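Local coordinates for protein HemO (Neisseria meningitidis, PDB 1J77) that binds heme through an axial histidine and probably opens the porphyrin ring as a heme oxygenase, at residues D27-S32 and V186-T191; Q34-K39 and A122-H127; L85-E90 and G138-A143. One frame throughout, in Å; residues are numbered along the deposited sequence. Where two conformers were deposited one is given.

Overall arrangement
All three contacts belong to one all-helical heme oxygenase fold. Contact 1 spans nearly the whole chain, pairing the end of helix 11-32 with helix 167-192, and the partners of contacts 2 and 3 all fall between its two segments. Contact 2 sits about 13 Å from it, centre to centre, and touches it through V30 with P35 and M31 with F123. Contact 3 lies about 12 Å from contact 2 and 19 Å from contact 1, between centres; its segments alternate with those of contact 2 along the sequence, and F125 packs on A139 and L142. The row thus runs from the helix pair beside the heme, through helix 122-129, to the end of helix 78-87 and the loop before helix 149-162, away from the heme site.

Contact 1: residues D27-S32 and V186-T191; sequences DNLVMS and VVLRET. With HEM (protoporphyrin IX containing Fe), chain B.
L29 and L188 slide past each other from opposite directions, and they make the tightly packed part of this helix pair. The CG of L29 lies 3.8 Å from L188 CD2 and about as close to L188 CD1, so the fork of L188 closes around the branch point of L29. Both side chains leave their helices with CG anti to the backbone N (chi1 -175° for L29, -179° for L188), which carries them into the gap between the two axes. V30 crosses L188 at about a right angle, its CG2 standing 3.7 Å from L188 CD1. The other methyl of V30, CG1, turns to the porphyrin and comes within 3.8 Å of the vinyl carbon HEM CBB, so a single valine fills space between L188 and the cofactor.

Helix 11-32 also carries the iron ligand H23, and this makes it the proximal helix of the heme oxygenase fold; helix 167-192 runs alongside in nearly the same direction, with the two short segments inclined by 15° and 11.0 Å apart. M31 brings SD within 3.7 Å of HEM CBB. D27 lays its carboxylate over the face of the pyrrole that bears this vinyl group, on the side opposite the iron-bound water, with OD2 3.3 Å from the methyl HEM CMB. That water, 1.9 Å from the iron FE, occupies one axial position.

The packing is slacker toward R189. Its NE passes L29 CD2 at 4.4 Å, obliquely to the guanidinium, while the polar end is spoken for by the carbonyl of A198 and a salt bridge to E199 in the C-terminal tail. Farther round the same helix E190 is exposed to solvent, whereas L188, on the inner side, is also covered by L48 of helix 39-60.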
loop_
_atom_site.group_PDB
_atom_site.type_symbol
_atom_site.label_atom_id
_atom_site.label_comp_id
_atom_site.label_asym_id
_atom_site.label_seq_id
_atom_site.Cartn_x
_atom_site.Cartn_y
_atom_site.Cartn_z
ATOM N N ASP A 27 2.769 5.746 -8.530
ATOM C CA ASP A 27 1.712 6.724 -8.715
ATOM C C ASP A 27 1.447 6.886 -10.238
ATOM O O ASP A 27 0.350 6.693 -10.698
ATOM C CB ASP A 27 2.178 8.033 -8.031
ATOM C CG ASP A 27 1.244 9.258 -8.252
ATOM O OD1 ASP A 27 0.334 9.250 -9.107
ATOM O OD2 ASP A 27 1.367 10.249 -7.463
ATOM N N ASN A 28 2.511 7.114 -10.984
ATOM C CA ASN A 28 2.379 7.300 -12.429
ATOM C C ASN A 28 1.828 6.062 -13.119
ATOM O O ASN A 28 0.988 6.178 -14.028
ATOM C CB ASN A 28 3.753 7.646 -13.036
ATOM C CG ASN A 28 4.214 9.037 -12.716
ATOM O OD1 ASN A 28 3.396 9.907 -12.468
ATOM N ND2 ASN A 28 5.537 9.258 -12.738
ATOM N N LEU A 29 2.340 4.874 -12.730
ATOM C CA LEU A 29 1.847 3.670 -13.388
ATOM C C LEU A 29 0.377 3.384 -13.085
ATOM O O LEU A 29 -0.384 2.942 -13.954
ATOM C CB LEU A 29 2.717 2.467 -13.036
ATOM C CG LEU A 29 2.433 1.136 -13.732
ATOM C CD1 LEU A 29 2.478 1.241 -15.276
ATOM C CD2 LEU A 29 3.413 0.130 -13.254
ATOM N N VAL A 30 -0.018 3.545 -11.820
ATOM C CA VAL A 30 -1.408 3.343 -11.430
ATOM C C VAL A 30 -2.297 4.288 -12.283
ATOM O O VAL A 30 -3.280 3.877 -12.895
ATOM C CB VAL A 30 -1.636 3.642 -9.944
ATOM C CG1 VAL A 30 -3.156 3.834 -9.621
ATOM C CG2 VAL A 30 -0.962 2.546 -9.057
ATOM N N MET A 31 -1.937 5.547 -12.319
ATOM C CA MET A 31 -2.772 6.447 -13.113
ATOM C C MET A 31 -2.764 6.159 -14.607
ATOM O O MET A 31 -3.808 6.247 -15.239
ATOM C CB MET A 31 -2.414 7.865 -12.813
ATOM C CG MET A 31 -2.601 8.264 -11.362
ATOM S SD MET A 31 -4.286 7.958 -10.735
ATOM C CE MET A 31 -5.217 9.057 -11.752
ATOM N N SER A 32 -1.644 5.678 -15.140
ATOM C CA SER A 32 -1.591 5.415 -16.579
ATOM C C SER A 32 -2.543 4.297 -16.986
ATOM O O SER A 32 -2.994 4.257 -18.156
ATOM C CB SER A 32 -0.204 5.009 -17.049
ATOM O OG SER A 32 0.715 6.006 -16.860
ATOM N N VAL A 186 4.796 -5.340 -9.995
ATOM C CA VAL A 186 4.693 -6.676 -10.616
ATOM C C VAL A 186 3.216 -7.095 -10.647
ATOM O O VAL A 186 2.701 -7.533 -11.714
ATOM C CB VAL A 186 5.511 -7.751 -9.842
ATOM C CG1 VAL A 186 5.094 -9.174 -10.263
ATOM C CG2 VAL A 186 6.993 -7.501 -9.986
ATOM N N VAL A 187 2.510 -6.962 -9.541
ATOM C CA VAL A 187 1.105 -7.313 -9.471
ATOM C C VAL A 187 0.238 -6.463 -10.431
ATOM O O VAL A 187 -0.657 -6.988 -11.110
ATOM C CB VAL A 187 0.568 -7.269 -8.020
ATOM C CG1 VAL A 187 -0.894 -7.569 -7.994
ATOM C CG2 VAL A 187 1.370 -8.226 -7.153
ATOM N N LEU A 188 0.486 -5.157 -10.451
ATOM C CA LEU A 188 -0.243 -4.236 -11.292
ATOM C C LEU A 188 -0.092 -4.679 -12.739
ATOM O O LEU A 188 -1.083 -4.782 -13.464
ATOM C CB LEU A 188 0.290 -2.817 -11.042
ATOM C CG LEU A 188 -0.373 -1.679 -11.820
ATOM C CD1 LEU A 188 0.010 -0.350 -11.197
ATOM C CD2 LEU A 188 -0.105 -1.629 -13.317
ATOM N N ARG A 189 1.139 -4.946 -13.148
ATOM C CA ARG A 189 1.379 -5.366 -14.546
ATOM C C ARG A 189 0.666 -6.672 -14.907
ATOM O O ARG A 189 0.056 -6.822 -15.983
ATOM C CB ARG A 189 2.853 -5.477 -14.815
ATOM C CG ARG A 189 3.676 -4.233 -14.737
ATOM C CD ARG A 189 5.159 -4.502 -14.507
ATOM N NE ARG A 189 5.971 -3.319 -14.323
ATOM C CZ ARG A 189 6.994 -3.199 -13.474
ATOM N NH1 ARG A 189 7.350 -4.218 -12.678
ATOM N NH2 ARG A 189 7.628 -2.049 -13.358
ATOM N N GLU A 190 0.757 -7.651 -14.047
ATOM C CA GLU A 190 0.121 -8.922 -14.359
ATOM C C GLU A 190 -1.363 -8.697 -14.470
ATOM O O GLU A 190 -2.051 -9.192 -15.415
ATOM C CB GLU A 190 0.452 -9.968 -13.265
ATOM C CG GLU A 190 1.919 -10.341 -13.245
ATOM C CD GLU A 190 2.195 -11.639 -12.499
ATOM O OE1 GLU A 190 1.197 -12.328 -12.150
ATOM O OE2 GLU A 190 3.398 -11.941 -12.270
ATOM N N THR A 191 -1.909 -7.910 -13.564
ATOM C CA THR A 191 -3.312 -7.669 -13.480
ATOM C C THR A 191 -3.891 -6.861 -14.671
ATOM O O THR A 191 -4.942 -7.170 -15.132
ATOM C CB THR A 191 -3.568 -6.976 -12.186
ATOM O OG1 THR A 191 -3.044 -7.809 -11.145
ATOM C CG2 THR A 191 -5.077 -6.852 -11.854
HETATM C CHA HEM B . 2.615 9.200 0.407
HETATM C CHB HEM B . 0.078 9.986 -3.642
HETATM C CHC HEM B . -0.059 5.180 -4.469
HETATM C CHD HEM B . 2.902 4.459 -0.663
HETATM C C1A HEM B . 1.861 9.815 -0.563
HETATM C C2A HEM B . 1.443 11.235 -0.573
HETATM C C3A HEM B . 0.750 11.417 -1.696
HETATM C C4A HEM B . 0.703 10.168 -2.443
HETATM C CMA HEM B . 0.106 12.750 -2.151
HETATM C CAA HEM B . 1.668 12.333 0.506
HETATM C CBA HEM B . 0.434 12.388 1.408
HETATM C CGA HEM B . 0.628 13.331 2.580
HETATM O O1A HEM B . 1.809 13.648 2.905
HETATM O O2A HEM B . -0.411 13.768 3.162
HETATM C C1B HEM B . -0.195 8.760 -4.228
HETATM C C2B HEM B . -0.988 8.567 -5.410
HETATM C C3B HEM B . -1.007 7.229 -5.674
HETATM C C4B HEM B . -0.275 6.561 -4.600
HETATM C CMB HEM B . -1.641 9.756 -6.159
HETATM C CAB HEM B . -1.755 6.496 -6.790
HETATM C CBB HEM B . -1.904 7.035 -7.996
HETATM C C1C HEM B . 0.678 4.581 -3.482
HETATM C C2C HEM B . 0.830 3.140 -3.284
HETATM C C3C HEM B . 1.695 2.957 -2.274
HETATM C C4C HEM B . 2.042 4.233 -1.711
HETATM C CMC HEM B . 0.205 2.085 -4.207
HETATM C CAC HEM B . 2.212 1.648 -1.694
HETATM C CBC HEM B . 2.144 0.534 -2.416
HETATM C C1D HEM B . 3.076 5.671 -0.073
HETATM C C2D HEM B . 3.908 5.846 1.089
HETATM C C3D HEM B . 3.850 7.304 1.419
HETATM C C4D HEM B . 2.966 7.865 0.426
HETATM C CMD HEM B . 4.693 4.744 1.803
HETATM C CAD HEM B . 4.491 8.046 2.592
HETATM C CBD HEM B . 5.623 8.936 2.172
HETATM C CGD HEM B . 6.185 9.476 3.468
HETATM O O1D HEM B . 7.060 8.792 4.052
HETATM O O2D HEM B . 5.804 10.617 3.875
HETATM N NA HEM B . 1.379 9.214 -1.702
HETATM N NB HEM B . 0.256 7.525 -3.786
HETATM N NC HEM B . 1.412 5.182 -2.501
HETATM N ND HEM B . 2.514 6.891 -0.475
HETATM FE FE HEM B . 1.488 7.228 -2.164
HETATM O O HOH W 1 -0.091 6.923 -1.056
#

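Contact 2: residues Q34-K39 and A122-H127; sequences QPFVSK and AFLFKH
F36 reaches out of the loop between helices 11-32 and 39-60 and lays its ring against H127 and L124. With chi1 at -53°, CG stands anti to the carbonyl carbon, and from CB the ring is aimed at the last turn of the 122-127 segment. One face of the ring receives the CB of H127, a CH-pi contact 3.8 Å from that CB to the F36 centroid and only 15° off the normal; P35 CB lies over the opposite face. Along one side, CD1, CE1 and CZ run beneath H127 CB, with F36 CE1 at 3.7 Å from it. Along the other side, F36 CD2 is 3.8 Å from H127 O, and CE2 passes on to the O of L124. At the tip, F36 CZ also meets L124 O at 3.6 Å, obliquely to the ring. The same F36 CZ touches L124 CD2 at 3.8 Å. The imidazole of H127 leads away from F36, and H127 ND1 donates to F123 O (3.3 Å, 157°). F36 thus packs the loop onto a helix whose F123 and L124 line the heme pocket, consistent with the distal side of heme oxygenases.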
loop_
_atom_site.group_PDB
_atom_site.type_symbol
_atom_site.label_atom_id
_atom_site.label_comp_id
_atom_site.label_asym_id
_atom_site.label_seq_id
_atom_site.Cartn_x
_atom_site.Cartn_y
_atom_site.Cartn_z
ATOM N N GLN A 34 -5.487 3.759 -15.890
ATOM C CA GLN A 34 -6.861 4.236 -15.863
ATOM C C GLN A 34 -7.780 3.400 -14.951
ATOM O O GLN A 34 -8.734 2.743 -15.410
ATOM C CB GLN A 34 -7.367 4.277 -17.304
ATOM C CG GLN A 34 -6.838 5.492 -18.129
ATOM C CD GLN A 34 -7.645 6.783 -17.967
ATOM O OE1 GLN A 34 -7.308 7.842 -18.563
ATOM N NE2 GLN A 34 -8.756 6.702 -17.259
ATOM N N PRO A 35 -7.485 3.430 -13.649
ATOM C CA PRO A 35 -8.302 2.638 -12.705
ATOM C C PRO A 35 -9.740 3.104 -12.587
ATOM O O PRO A 35 -10.555 2.292 -12.145
ATOM C CB PRO A 35 -7.604 2.817 -11.351
ATOM C CG PRO A 35 -6.438 3.727 -11.595
ATOM C CD PRO A 35 -6.490 4.256 -12.961
ATOM N N PHE A 36 -10.049 4.342 -12.984
ATOM C CA PHE A 36 -11.414 4.857 -12.833
ATOM C C PHE A 36 -12.157 4.980 -14.171
ATOM O O PHE A 36 -13.286 5.478 -14.189
ATOM C CB PHE A 36 -11.355 6.194 -12.116
ATOM C CG PHE A 36 -10.600 6.150 -10.831
ATOM C CD1 PHE A 36 -9.318 6.646 -10.755
ATOM C CD2 PHE A 36 -11.172 5.599 -9.692
ATOM C CE1 PHE A 36 -8.597 6.615 -9.594
ATOM C CE2 PHE A 36 -10.447 5.561 -8.516
ATOM C CZ PHE A 36 -9.157 6.064 -8.459
ATOM N N VAL A 37 -11.597 4.453 -15.252
ATOM C CA VAL A 37 -12.242 4.610 -16.593
ATOM C C VAL A 37 -13.525 3.790 -16.760
ATOM O O VAL A 37 -14.382 4.017 -17.666
ATOM C CB VAL A 37 -11.231 4.317 -17.736
ATOM C CG1 VAL A 37 -11.089 2.875 -18.030
ATOM C CG2 VAL A 37 -11.650 5.067 -19.042
ATOM N N SER A 38 -13.729 2.887 -15.835
ATOM C CA SER A 38 -14.851 2.001 -15.925
ATOM C C SER A 38 -14.893 1.145 -14.690
ATOM O O SER A 38 -13.876 0.938 -14.019
ATOM C CB SER A 38 -14.730 1.074 -17.124
ATOM O OG SER A 38 -13.673 0.121 -17.020
ATOM N N LYS A 39 -16.060 0.572 -14.448
ATOM C CA LYS A 39 -16.222 -0.415 -13.355
ATOM C C LYS A 39 -15.227 -1.590 -13.563
ATOM O O LYS A 39 -14.621 -2.118 -12.588
ATOM C CB LYS A 39 -17.668 -0.956 -13.379
ATOM C CG LYS A 39 -18.077 -1.718 -12.103
ATOM C CD LYS A 39 -19.243 -2.693 -12.408
ATOM C CE LYS A 39 -20.294 -2.661 -11.311
ATOM N NZ LYS A 39 -21.327 -3.772 -11.427
ATOM N N ALA A 122 -5.903 9.838 -0.296
ATOM C CA ALA A 122 -6.932 10.857 -0.515
ATOM C C ALA A 122 -7.245 11.133 -2.005
ATOM O O ALA A 122 -8.414 11.306 -2.400
ATOM C CB ALA A 122 -6.518 12.134 0.138
ATOM N N PHE A 123 -6.212 11.193 -2.834
ATOM C CA PHE A 123 -6.448 11.486 -4.252
ATOM C C PHE A 123 -7.253 10.365 -4.839
ATOM O O PHE A 123 -8.225 10.569 -5.559
ATOM C CB PHE A 123 -5.114 11.655 -4.977
ATOM C CG PHE A 123 -5.237 11.868 -6.435
ATOM C CD1 PHE A 123 -5.335 13.157 -6.947
ATOM C CD2 PHE A 123 -5.216 10.788 -7.301
ATOM C CE1 PHE A 123 -5.440 13.369 -8.316
ATOM C CE2 PHE A 123 -5.334 10.997 -8.659
ATOM C CZ PHE A 123 -5.437 12.292 -9.164
ATOM N N LEU A 124 -6.879 9.123 -4.550
ATOM C CA LEU A 124 -7.607 7.998 -5.078
ATOM C C LEU A 124 -9.047 7.980 -4.559
ATOM O O LEU A 124 -9.959 7.594 -5.288
ATOM C CB LEU A 124 -6.916 6.688 -4.716
ATOM C CG LEU A 124 -5.561 6.410 -5.370
ATOM C CD1 LEU A 124 -5.003 5.243 -4.670
ATOM C CD2 LEU A 124 -5.676 6.145 -6.878
ATOM N N PHE A 125 -9.209 8.303 -3.269
ATOM C CA PHE A 125 -10.553 8.343 -2.677
ATOM C C PHE A 125 -11.388 9.394 -3.403
ATOM O O PHE A 125 -12.574 9.186 -3.724
ATOM C CB PHE A 125 -10.477 8.672 -1.178
ATOM C CG PHE A 125 -11.756 8.454 -0.424
ATOM C CD1 PHE A 125 -12.437 7.256 -0.505
ATOM C CD2 PHE A 125 -12.233 9.446 0.423
ATOM C CE1 PHE A 125 -13.601 7.063 0.217
ATOM C CE2 PHE A 125 -13.407 9.242 1.163
ATOM C CZ PHE A 125 -14.069 8.056 1.050
ATOM N N LYS A 126 -10.788 10.544 -3.660
ATOM C CA LYS A 126 -11.536 11.598 -4.392
ATOM C C LYS A 126 -12.008 11.092 -5.750
ATOM O O LYS A 126 -13.152 11.313 -6.153
ATOM C CB LYS A 126 -10.723 12.873 -4.558
ATOM C CG LYS A 126 -11.302 13.845 -5.581
ATOM C CD LYS A 126 -10.412 15.009 -5.835
ATOM C CE LYS A 126 -11.063 15.889 -6.907
ATOM N NZ LYS A 126 -10.783 17.323 -6.782
ATOM N N HIS A 127 -11.139 10.378 -6.467
ATOM C CA HIS A 127 -11.537 9.938 -7.799
ATOM C C HIS A 127 -12.500 8.752 -7.831
ATOM O O HIS A 127 -13.299 8.605 -8.757
ATOM C CB HIS A 127 -10.277 9.722 -8.659
ATOM C CG HIS A 127 -9.765 11.000 -9.209
ATOM N ND1 HIS A 127 -8.929 11.848 -8.518
ATOM C CD2 HIS A 127 -10.105 11.652 -10.341
ATOM C CE1 HIS A 127 -8.734 12.944 -9.232
ATOM N NE2 HIS A 127 -9.400 12.824 -10.361
#

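Contact 3: residues L85-E90 and G138-A143; sequences LKDLGE and GARHLA
D87 uses both carboxylate oxygens to hold the loop at G138 and R140. Its OD2 takes two donors. The backbone N of G138 reaches D87 OD2 from the anti side at 2.9 Å (163°), somewhat out of the carboxylate plane. R140 NE comes to the syn lone pair of the same oxygen, nearly in the guanidinium plane; the modelled separation of R140 NE and D87 OD2 is 2.5 Å, short enough to be doubtful in a side chain deposited in two conformers. The second bond of this side-on salt bridge is longer and less straight: R140 NH2 to D87 OD1 measures 3.3 Å (148°). The two flat groups are not coplanar, their planes standing 41° apart. The arginine gets there with an extended chain from CG to NE, while D87 meets it from the opposite direction.

Beside the polar grip, L88 CD2 rests 3.7 Å from G138 CA. Here helix 78-87 stops in a Schellman motif, in which E90 N returns to L85 O at 2.9 Å and G89 N to K86 O at 2.8 Å, with G89 at positive phi. One turn back, D84 accepts from R140 N and from H141 ND1, and the carbonyl of G138 pairs with the hydroxyl of Y42. H141 NE2 goes to Q49.

Two donors converging on OD2, one belonging to a guanidinium, would be expected to keep D87 ionised, tying the helix end to the loop before helix 149-162 by charge as well as by hydrogen bonds.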
loop_
_atom_site.group_PDB
_atom_site.type_symbol
_atom_site.label_atom_id
_atom_site.label_comp_id
_atom_site.label_asym_id
_atom_site.label_seq_id
_atom_site.Cartn_x
_atom_site.Cartn_y
_atom_site.Cartn_z
ATOM N N LEU A 85 -14.659 -5.315 -2.951
ATOM C CA LEU A 85 -14.832 -6.286 -4.025
ATOM C C LEU A 85 -16.249 -6.834 -3.978
ATOM O O LEU A 85 -16.923 -6.886 -4.998
ATOM C CB LEU A 85 -13.785 -7.428 -3.979
ATOM C CG LEU A 85 -12.382 -7.185 -4.594
ATOM C CD1 LEU A 85 -11.391 -8.234 -4.115
ATOM C CD2 LEU A 85 -12.450 -7.190 -6.109
ATOM N N LYS A 86 -16.684 -7.242 -2.786
ATOM C CA LYS A 86 -18.063 -7.759 -2.587
ATOM C C LYS A 86 -19.112 -6.773 -3.099
ATOM O O LYS A 86 -20.049 -7.164 -3.832
ATOM C CB LYS A 86 -18.306 -8.104 -1.115
ATOM C CG LYS A 86 -19.641 -8.803 -0.853
ATOM C CD LYS A 86 -19.752 -9.277 0.601
ATOM C CE LYS A 86 -21.040 -10.083 0.855
ATOM N NZ LYS A 86 -21.218 -10.405 2.314
ATOM N N ASP A 87 -18.965 -5.522 -2.696
ATOM C CA ASP A 87 -19.848 -4.451 -3.117
ATOM C C ASP A 87 -19.939 -4.432 -4.630
ATOM O O ASP A 87 -21.023 -4.198 -5.201
ATOM C CB ASP A 87 -19.349 -3.091 -2.643
ATOM C CG ASP A 87 -19.320 -2.945 -1.161
ATOM O OD1 ASP A 87 -20.034 -3.714 -0.427
ATOM O OD2 ASP A 87 -18.618 -2.053 -0.622
ATOM N N LEU A 88 -18.799 -4.636 -5.295
ATOM C CA LEU A 88 -18.768 -4.580 -6.758
ATOM C C LEU A 88 -19.175 -5.910 -7.415
ATOM O O LEU A 88 -19.057 -6.082 -8.621
ATOM C CB LEU A 88 -17.403 -4.093 -7.253
ATOM C CG LEU A 88 -17.179 -2.566 -7.352
ATOM C CD1 LEU A 88 -17.964 -1.997 -8.482
ATOM C CD2 LEU A 88 -17.537 -1.822 -6.090
ATOM N N GLY A 89 -19.656 -6.856 -6.618
ATOM C CA GLY A 89 -20.180 -8.091 -7.167
ATOM C C GLY A 89 -19.140 -9.147 -7.412
ATOM O O GLY A 89 -19.383 -10.121 -8.137
ATOM N N GLU A 90 -17.964 -8.959 -6.799
ATOM C CA GLU A 90 -16.849 -9.876 -6.968
ATOM C C GLU A 90 -16.571 -10.681 -5.710
ATOM O O GLU A 90 -16.704 -10.154 -4.611
ATOM C CB GLU A 90 -15.557 -9.078 -7.222
ATOM C CG GLU A 90 -15.482 -8.351 -8.540
ATOM C CD GLU A 90 -15.313 -9.284 -9.685
ATOM O OE1 GLU A 90 -14.486 -10.216 -9.578
ATOM O OE2 GLU A 90 -16.036 -9.069 -10.708
ATOM N N GLY A 138 -17.752 0.257 -2.095
ATOM C CA GLY A 138 -16.726 0.312 -3.147
ATOM C C GLY A 138 -15.395 0.975 -2.860
ATOM O O GLY A 138 -14.398 0.584 -3.460
ATOM N N ALA A 139 -15.346 1.929 -1.941
ATOM C CA ALA A 139 -14.087 2.640 -1.614
ATOM C C ALA A 139 -13.783 2.691 -0.097
ATOM O O ALA A 139 -13.169 3.620 0.426
ATOM C CB ALA A 139 -14.082 4.047 -2.245
ATOM N N ARG A 140 -14.289 1.690 0.609
ATOM C CA ARG A 140 -14.050 1.551 2.053
ATOM C C ARG A 140 -12.554 1.562 2.392
ATOM O O ARG A 140 -12.120 2.210 3.369
ATOM C CB ARG A 140 -14.708 0.226 2.483
ATOM C CG ARG A 140 -16.237 0.003 2.067
ATOM C CD ARG A 140 -16.672 -1.463 2.152
ATOM N NE ARG A 140 -18.073 -1.723 1.844
ATOM C CZ ARG A 140 -19.087 -1.675 2.715
ATOM N NH1 ARG A 140 -18.900 -1.344 3.967
ATOM N NH2 ARG A 140 -20.310 -1.968 2.338
ATOM N N HIS A 141 -11.762 0.854 1.582
ATOM C CA HIS A 141 -10.309 0.741 1.831
ATOM C C HIS A 141 -9.518 2.018 1.630
ATOM O O HIS A 141 -8.404 2.158 2.167
ATOM C CB HIS A 141 -9.697 -0.410 1.032
ATOM C CG HIS A 141 -9.324 -0.061 -0.370
ATOM N ND1 HIS A 141 -10.201 -0.146 -1.424
ATOM C CD2 HIS A 141 -8.133 0.316 -0.890
ATOM C CE1 HIS A 141 -9.563 0.182 -2.543
ATOM N NE2 HIS A 141 -8.314 0.479 -2.239
ATOM N N LEU A 142 -10.145 2.992 0.959
ATOM C CA LEU A 142 -9.519 4.280 0.668
ATOM C C LEU A 142 -9.966 5.396 1.576
ATOM O O LEU A 142 -9.381 6.471 1.583
ATOM C CB LEU A 142 -9.818 4.690 -0.786
ATOM C CG LEU A 142 -9.258 3.821 -1.921
ATOM C CD1 LEU A 142 -9.806 4.211 -3.329
ATOM C CD2 LEU A 142 -7.765 3.844 -1.947
ATOM N N ALA A 143 -10.983 5.126 2.385
ATOM C CA ALA A 143 -11.482 6.142 3.298
ATOM C C ALA A 143 -10.420 6.500 4.342
ATOM O O ALA A 143 -9.536 5.685 4.697
ATOM C CB ALA A 143 -12.721 5.656 3.941
#